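Local coordinates for protein (S)-2-haloacid dehalogenase IVA (Burkholderia cepacia, PDB 2NO4) that hydrolyses short-chain (S)-2-haloalkanoic acids to the corresponding (R)-2-hydroxyalkanoic acids, releasing halide and inverting the configuration of the carbon that carried it, at residues L14-F19 with N179-V184; V124-N129 with R146-C151. One frame throughout, in Å; residues are numbered along the deposited sequence.

Contact 1. Residues L14-F19 with N179-V184; sequences LRACVF and NEVCFV
Val18 and Val181 meet on one face of two parallel strands, 16-19 and 181-185, neighbours in the sheet of the Rossmann-like HAD fold. Val18 CG2 is 3.7 Å from Val181 CG1. CG1 of Val18, anti to the backbone N (chi1 179°), reaches CD1 of Phe183 on the same face. The other face carries Cys17, Phe19, Cys182 and Val184. There the Phe19 ring lies alongside Val184, with CE2 3.7 Å from Val184 CB. Leu228 of helix 228-232 touches both. Leu14 CD1 packs on Cys182 CB at 3.9 Å. Three backbone bonds lace the strands: Cys182 N to Ala16 O, Val18 N to Cys182 O, and Val184 N to Val18 O at 2.8 Å. Glu180 O accepts two more, from Arg15 N at 2.7 Å, on a lone pair, and from Ala16 N at 3.1 Å. All this is tight. The solvent side is looser and begins at the Arg15 and Glu180 side chains, which run side by side. OE2 of Glu180 sits at the guanidinium edge, 3.7 Å from Arg15 NE, with the two planes 79° apart. Glu180 OE1 is hydrogen-bonded to Asn177 N. The ion pair is long and Arg15 is exposed, so the charge probably adds little. Backbone bonds and apolar packing carry the pairing.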
loop_
_atom_site.group_PDB
_atom_site.type_symbol
_atom_site.label_atom_id
_atom_site.label_comp_id
_atom_site.label_asym_id
_atom_site.label_seq_id
_atom_site.Cartn_x
_atom_site.Cartn_y
_atom_site.Cartn_z
ATOM N N LEU B 14 -24.795 19.869 -7.214
ATOM C CA LEU B 14 -24.464 18.612 -6.582
ATOM C C LEU B 14 -25.742 17.927 -6.117
ATOM O O LEU B 14 -26.657 18.565 -5.599
ATOM C CB LEU B 14 -23.496 18.845 -5.414
ATOM C CG LEU B 14 -22.119 19.413 -5.782
ATOM C CD1 LEU B 14 -21.359 19.839 -4.532
ATOM C CD2 LEU B 14 -21.316 18.431 -6.574
ATOM N N ARG B 15 -25.818 16.627 -6.323
ATOM C CA ARG B 15 -26.973 15.881 -5.867
ATOM C C ARG B 15 -26.614 14.967 -4.691
ATOM O O ARG B 15 -27.463 14.660 -3.868
ATOM C CB ARG B 15 -27.607 15.101 -7.022
ATOM C CG ARG B 15 -28.035 15.970 -8.223
ATOM C CD ARG B 15 -29.415 15.534 -8.786
ATOM N NE ARG B 15 -29.408 14.240 -9.501
ATOM C CZ ARG B 15 -29.993 13.102 -9.085
ATOM N NH1 ARG B 15 -30.654 13.030 -7.935
ATOM N NH2 ARG B 15 -29.915 12.011 -9.836
ATOM N N ALA B 16 -25.347 14.553 -4.591
ATOM C CA ALA B 16 -24.973 13.565 -3.577
ATOM C C ALA B 16 -23.670 13.922 -2.884
ATOM O O ALA B 16 -22.756 14.439 -3.519
ATOM C CB ALA B 16 -24.900 12.136 -4.194
ATOM N N CYS B 17 -23.633 13.666 -1.573
ATOM C CA CYS B 17 -22.417 13.708 -0.759
ATOM C C CYS B 17 -22.094 12.291 -0.433
ATOM O O CYS B 17 -22.862 11.608 0.228
ATOM C CB CYS B 17 -22.618 14.522 0.530
ATOM S SG CYS B 17 -22.912 16.295 0.169
ATOM N N VAL B 18 -20.963 11.829 -0.967
ATOM C CA VAL B 18 -20.541 10.457 -0.797
ATOM C C VAL B 18 -19.285 10.451 0.078
ATOM O O VAL B 18 -18.289 11.154 -0.219
ATOM C CB VAL B 18 -20.286 9.763 -2.177
ATOM C CG1 VAL B 18 -19.826 8.341 -1.938
ATOM C CG2 VAL B 18 -21.581 9.773 -3.031
ATOM N N PHE B 19 -19.378 9.687 1.164
ATOM C CA PHE B 19 -18.403 9.648 2.220
ATOM C C PHE B 19 -17.606 8.341 2.282
ATOM O O PHE B 19 -18.165 7.265 2.264
ATOM C CB PHE B 19 -19.122 9.811 3.582
ATOM C CG PHE B 19 -19.546 11.217 3.851
ATOM C CD1 PHE B 19 -20.801 11.694 3.413
ATOM C CD2 PHE B 19 -18.677 12.098 4.473
ATOM C CE1 PHE B 19 -21.167 13.016 3.629
ATOM C CE2 PHE B 19 -19.052 13.450 4.705
ATOM C CZ PHE B 19 -20.304 13.883 4.279
ATOM N N ASN B 179 -19.897 14.235 -11.905
ATOM C CA ASN B 179 -19.843 15.638 -11.507
ATOM C C ASN B 179 -20.979 16.162 -10.623
ATOM O O ASN B 179 -20.981 17.322 -10.260
ATOM C CB ASN B 179 -19.582 16.562 -12.709
ATOM C CG ASN B 179 -20.802 16.761 -13.587
ATOM O OD1 ASN B 179 -21.889 16.217 -13.347
ATOM N ND2 ASN B 179 -20.620 17.554 -14.634
ATOM N N GLU B 180 -21.931 15.301 -10.270
ATOM C CA GLU B 180 -22.995 15.650 -9.320
ATOM C C GLU B 180 -22.702 15.135 -7.923
ATOM O O GLU B 180 -23.534 15.270 -6.997
ATOM C CB GLU B 180 -24.319 15.071 -9.774
ATOM C CG GLU B 180 -24.748 15.568 -11.128
ATOM C CD GLU B 180 -26.042 14.940 -11.570
ATOM O OE1 GLU B 180 -26.134 13.702 -11.650
ATOM O OE2 GLU B 180 -26.978 15.710 -11.836
ATOM N N VAL B 181 -21.515 14.539 -7.782
ATOM C CA VAL B 181 -21.026 14.001 -6.513
ATOM C C VAL B 181 -19.938 14.887 -5.854
ATOM O O VAL B 181 -18.928 15.240 -6.469
ATOM C CB VAL B 181 -20.522 12.558 -6.707
ATOM C CG1 VAL B 181 -19.787 12.006 -5.426
ATOM C CG2 VAL B 181 -21.690 11.651 -7.132
ATOM N N CYS B 182 -20.188 15.235 -4.602
ATOM C CA CYS B 182 -19.143 15.700 -3.704
ATOM C C CYS B 182 -18.606 14.499 -2.897
ATOM O O CYS B 182 -19.298 13.886 -2.071
ATOM C CB CYS B 182 -19.663 16.801 -2.772
ATOM S SG CYS B 182 -18.357 17.433 -1.665
ATOM N N PHE B 183 -17.349 14.174 -3.153
ATOM C CA PHE B 183 -16.744 13.003 -2.541
ATOM C C PHE B 183 -15.849 13.426 -1.390
ATOM O O PHE B 183 -14.912 14.210 -1.585
ATOM C CB PHE B 183 -15.933 12.168 -3.545
ATOM C CG PHE B 183 -15.399 10.853 -2.941
ATOM C CD1 PHE B 183 -16.236 9.752 -2.858
ATOM C CD2 PHE B 183 -14.092 10.752 -2.439
ATOM C CE1 PHE B 183 -15.803 8.524 -2.292
ATOM C CE2 PHE B 183 -13.626 9.523 -1.886
ATOM C CZ PHE B 183 -14.487 8.415 -1.818
ATOM N N VAL B 184 -16.118 12.893 -0.199
ATOM C CA VAL B 184 -15.436 13.359 1.029
ATOM C C VAL B 184 -14.582 12.254 1.677
ATOM O O VAL B 184 -15.086 11.193 2.005
ATOM C CB VAL B 184 -16.439 13.921 2.089
ATOM C CG1 VAL B 184 -15.696 14.415 3.326
ATOM C CG2 VAL B 184 -17.289 15.064 1.470
#

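Contact 2. Residues V124-N129 with R146-C151; sequences VAILSN and RVLDSC. With SO4 (sulfate ion), chain H.
Val124 and Asp149 are joined by two good hydrogen bonds. Val124 N donates to Asp149 OD2 at 2.8 Å, on the anti lone pair of that oxygen. In return Asp149 N binds Val124 O at 2.7 Å. A chi1 of -67° sets Asp149 CG beside its own backbone N, and OD2 then meets Val124 N, standing in for a backbone acceptor. Its OD1 has a long, weak ion pair with Lys118. Ser150 N makes a weak bond to the same Val124 O. One step on, Ile126 N binds Ser150 O at 2.9 Å, and Ala125 CA lies close to that oxygen as well. Ala125 and Ser150 form a parallel bridge, as do Ile126 and Cys151.

The apolar contacts centre on Leu148. Its CD1 meets Ile126 CD1 at 3.5 Å, and its CD2 lies near Ile126 CG1 and Val124 CG1. The side chains of Leu148 and Val124 cross at about a right angle. Leu139 of helix 132-141 touches both Ile126 and Leu148. Cys151 SG packs on Ile126 CG2 at 4.1 Å. Val147 O is buried against Val124 CG1 and has no polar partner in the model.

At the far end of strand 123-128 a sulfate ion is held by Ser128 OG to O1 at 2.8 Å and by Asn129 N to O3 at 2.8 Å. The second bond is nearly straight, at 169°. Ala21 N, Tyr22 N and Lys161 NZ also bond to it. The sulfate is probably from the crystallisation liquor. It touches Ala21, Tyr22, Ser128 and Asn129, which bind the haloacid, so it probably marks the substrate site. The whole is a beta-alpha-beta unit of the Rossmann-like HAD fold, with substrate-binding residues at the C-terminal end of strand 123-128.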
loop_
_atom_site.group_PDB
_atom_site.type_symbol
_atom_site.label_atom_id
_atom_site.label_comp_id
_atom_site.label_asym_id
_atom_site.label_seq_id
_atom_site.Cartn_x
_atom_site.Cartn_y
_atom_site.Cartn_z
ATOM N N VAL B 124 -27.114 11.378 0.855
ATOM C CA VAL B 124 -25.991 11.187 1.742
ATOM C C VAL B 124 -25.699 9.694 1.759
ATOM O O VAL B 124 -26.522 8.887 2.208
ATOM C CB VAL B 124 -26.268 11.736 3.175
ATOM C CG1 VAL B 124 -25.017 11.514 4.093
ATOM C CG2 VAL B 124 -26.689 13.232 3.128
ATOM N N ALA B 125 -24.534 9.317 1.235
ATOM C CA ALA B 125 -24.192 7.894 1.101
ATOM C C ALA B 125 -22.758 7.645 1.596
ATOM O O ALA B 125 -21.933 8.571 1.638
ATOM C CB ALA B 125 -24.359 7.440 -0.389
ATOM N N ILE B 126 -22.490 6.415 2.009
ATOM C CA ILE B 126 -21.116 5.963 2.253
ATOM C C ILE B 126 -20.672 5.097 1.039
ATOM O O ILE B 126 -21.485 4.343 0.463
ATOM C CB ILE B 126 -21.014 5.188 3.600
ATOM C CG1 ILE B 126 -21.060 6.174 4.780
ATOM C CG2 ILE B 126 -19.721 4.289 3.672
ATOM C CD1 ILE B 126 -21.154 5.517 6.131
ATOM N N LEU B 127 -19.406 5.252 0.624
ATOM C CA LEU B 127 -18.763 4.316 -0.314
ATOM C C LEU B 127 -17.462 3.834 0.367
ATOM O O LEU B 127 -16.524 4.637 0.625
ATOM C CB LEU B 127 -18.486 5.002 -1.665
ATOM C CG LEU B 127 -17.742 4.120 -2.684
ATOM C CD1 LEU B 127 -18.686 2.943 -3.124
ATOM C CD2 LEU B 127 -17.198 4.939 -3.872
ATOM N N SER B 128 -17.431 2.548 0.704
ATOM C CA SER B 128 -16.402 2.008 1.593
ATOM C C SER B 128 -15.807 0.699 1.080
ATOM O O SER B 128 -16.519 -0.145 0.517
ATOM C CB SER B 128 -17.019 1.753 2.982
ATOM O OG SER B 128 -16.031 1.233 3.888
ATOM N N ASN B 129 -14.515 0.493 1.333
ATOM C CA ASN B 129 -13.925 -0.861 1.220
ATOM C C ASN B 129 -14.540 -1.896 2.161
ATOM O O ASN B 129 -14.427 -3.090 1.902
ATOM C CB ASN B 129 -12.413 -0.837 1.516
ATOM C CG ASN B 129 -11.614 -0.100 0.458
ATOM O OD1 ASN B 129 -11.932 -0.142 -0.739
ATOM N ND2 ASN B 129 -10.532 0.568 0.900
ATOM N N ARG B 146 -29.062 6.386 10.912
ATOM C CA ARG B 146 -30.233 7.219 10.670
ATOM C C ARG B 146 -29.955 8.449 9.835
ATOM O O ARG B 146 -30.883 9.120 9.400
ATOM C CB ARG B 146 -30.889 7.620 11.994
ATOM C CG ARG B 146 -30.062 8.510 12.890
ATOM C CD ARG B 146 -30.530 8.366 14.349
ATOM N NE ARG B 146 -30.396 6.987 14.847
ATOM C CZ ARG B 146 -30.609 6.631 16.112
ATOM N NH1 ARG B 146 -30.972 7.549 17.007
ATOM N NH2 ARG B 146 -30.458 5.365 16.491
ATOM N N VAL B 147 -28.682 8.746 9.615
ATOM C CA VAL B 147 -28.311 9.944 8.880
ATOM C C VAL B 147 -27.804 9.613 7.475
ATOM O O VAL B 147 -27.166 10.469 6.839
ATOM C CB VAL B 147 -27.327 10.863 9.691
ATOM C CG1 VAL B 147 -28.007 11.362 10.940
ATOM C CG2 VAL B 147 -26.025 10.140 10.079
ATOM N N LEU B 148 -28.118 8.394 6.995
ATOM C CA LEU B 148 -27.630 7.893 5.693
ATOM C C LEU B 148 -28.733 7.397 4.744
ATOM O O LEU B 148 -29.637 6.666 5.163
ATOM C CB LEU B 148 -26.640 6.740 5.893
ATOM C CG LEU B 148 -25.291 7.021 6.539
ATOM C CD1 LEU B 148 -24.617 5.678 6.800
ATOM C CD2 LEU B 148 -24.424 7.936 5.676
ATOM N N ASP B 149 -28.631 7.762 3.467
ATOM C CA ASP B 149 -29.522 7.237 2.447
ATOM C C ASP B 149 -29.087 5.869 1.943
ATOM O O ASP B 149 -29.918 5.034 1.588
ATOM C CB ASP B 149 -29.631 8.220 1.271
ATOM C CG ASP B 149 -30.330 9.508 1.664
ATOM O OD1 ASP B 149 -31.454 9.404 2.223
ATOM O OD2 ASP B 149 -29.762 10.616 1.456
ATOM N N SER B 150 -27.781 5.637 1.903
ATOM C CA SER B 150 -27.245 4.474 1.228
ATOM C C SER B 150 -25.820 4.184 1.724
ATOM O O SER B 150 -25.071 5.084 2.103
ATOM C CB SER B 150 -27.285 4.696 -0.291
ATOM O OG SER B 150 -26.544 3.714 -0.995
ATOM N N CYS B 151 -25.477 2.905 1.752
ATOM C CA CYS B 151 -24.161 2.483 2.165
ATOM C C CYS B 151 -23.704 1.477 1.126
ATOM O O CYS B 151 -24.246 0.356 1.022
ATOM C CB CYS B 151 -24.223 1.884 3.569
ATOM S SG CYS B 151 -22.609 1.381 4.234
HETATM S S SO4 H . -12.948 2.887 3.484
HETATM O O1 SO4 H . -14.125 3.311 4.207
HETATM O O2 SO4 H . -12.456 1.603 3.973
HETATM O O3 SO4 H . -13.163 2.860 2.055
HETATM O O4 SO4 H . -11.949 3.904 3.801
#

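Overall arrangement
Contacts 1 and 2 lie in one parallel sheet, their centres 11 Å apart. The strand order is 150-153, 123-128, 16-19, 181-185, 200-204, 220-222. Contact 2 joins the first two of these and contact 1 the third and fourth. Strands 123-128 and 16-19 are neighbours, which links the contacts directly. Phe19 N lies 2.8 Å from Ala125 O, and Phe19 O 2.9 Å from Leu127 N; both are probable hydrogen bonds. Along the chain, both segments of contact 2 fall between those of contact 1. This is consistent with the nucleophile Asp20, next after Phe19, sharing one active site with substrate-binding Ser128 and Asn129, at the C-terminal ends of neighbouring strands.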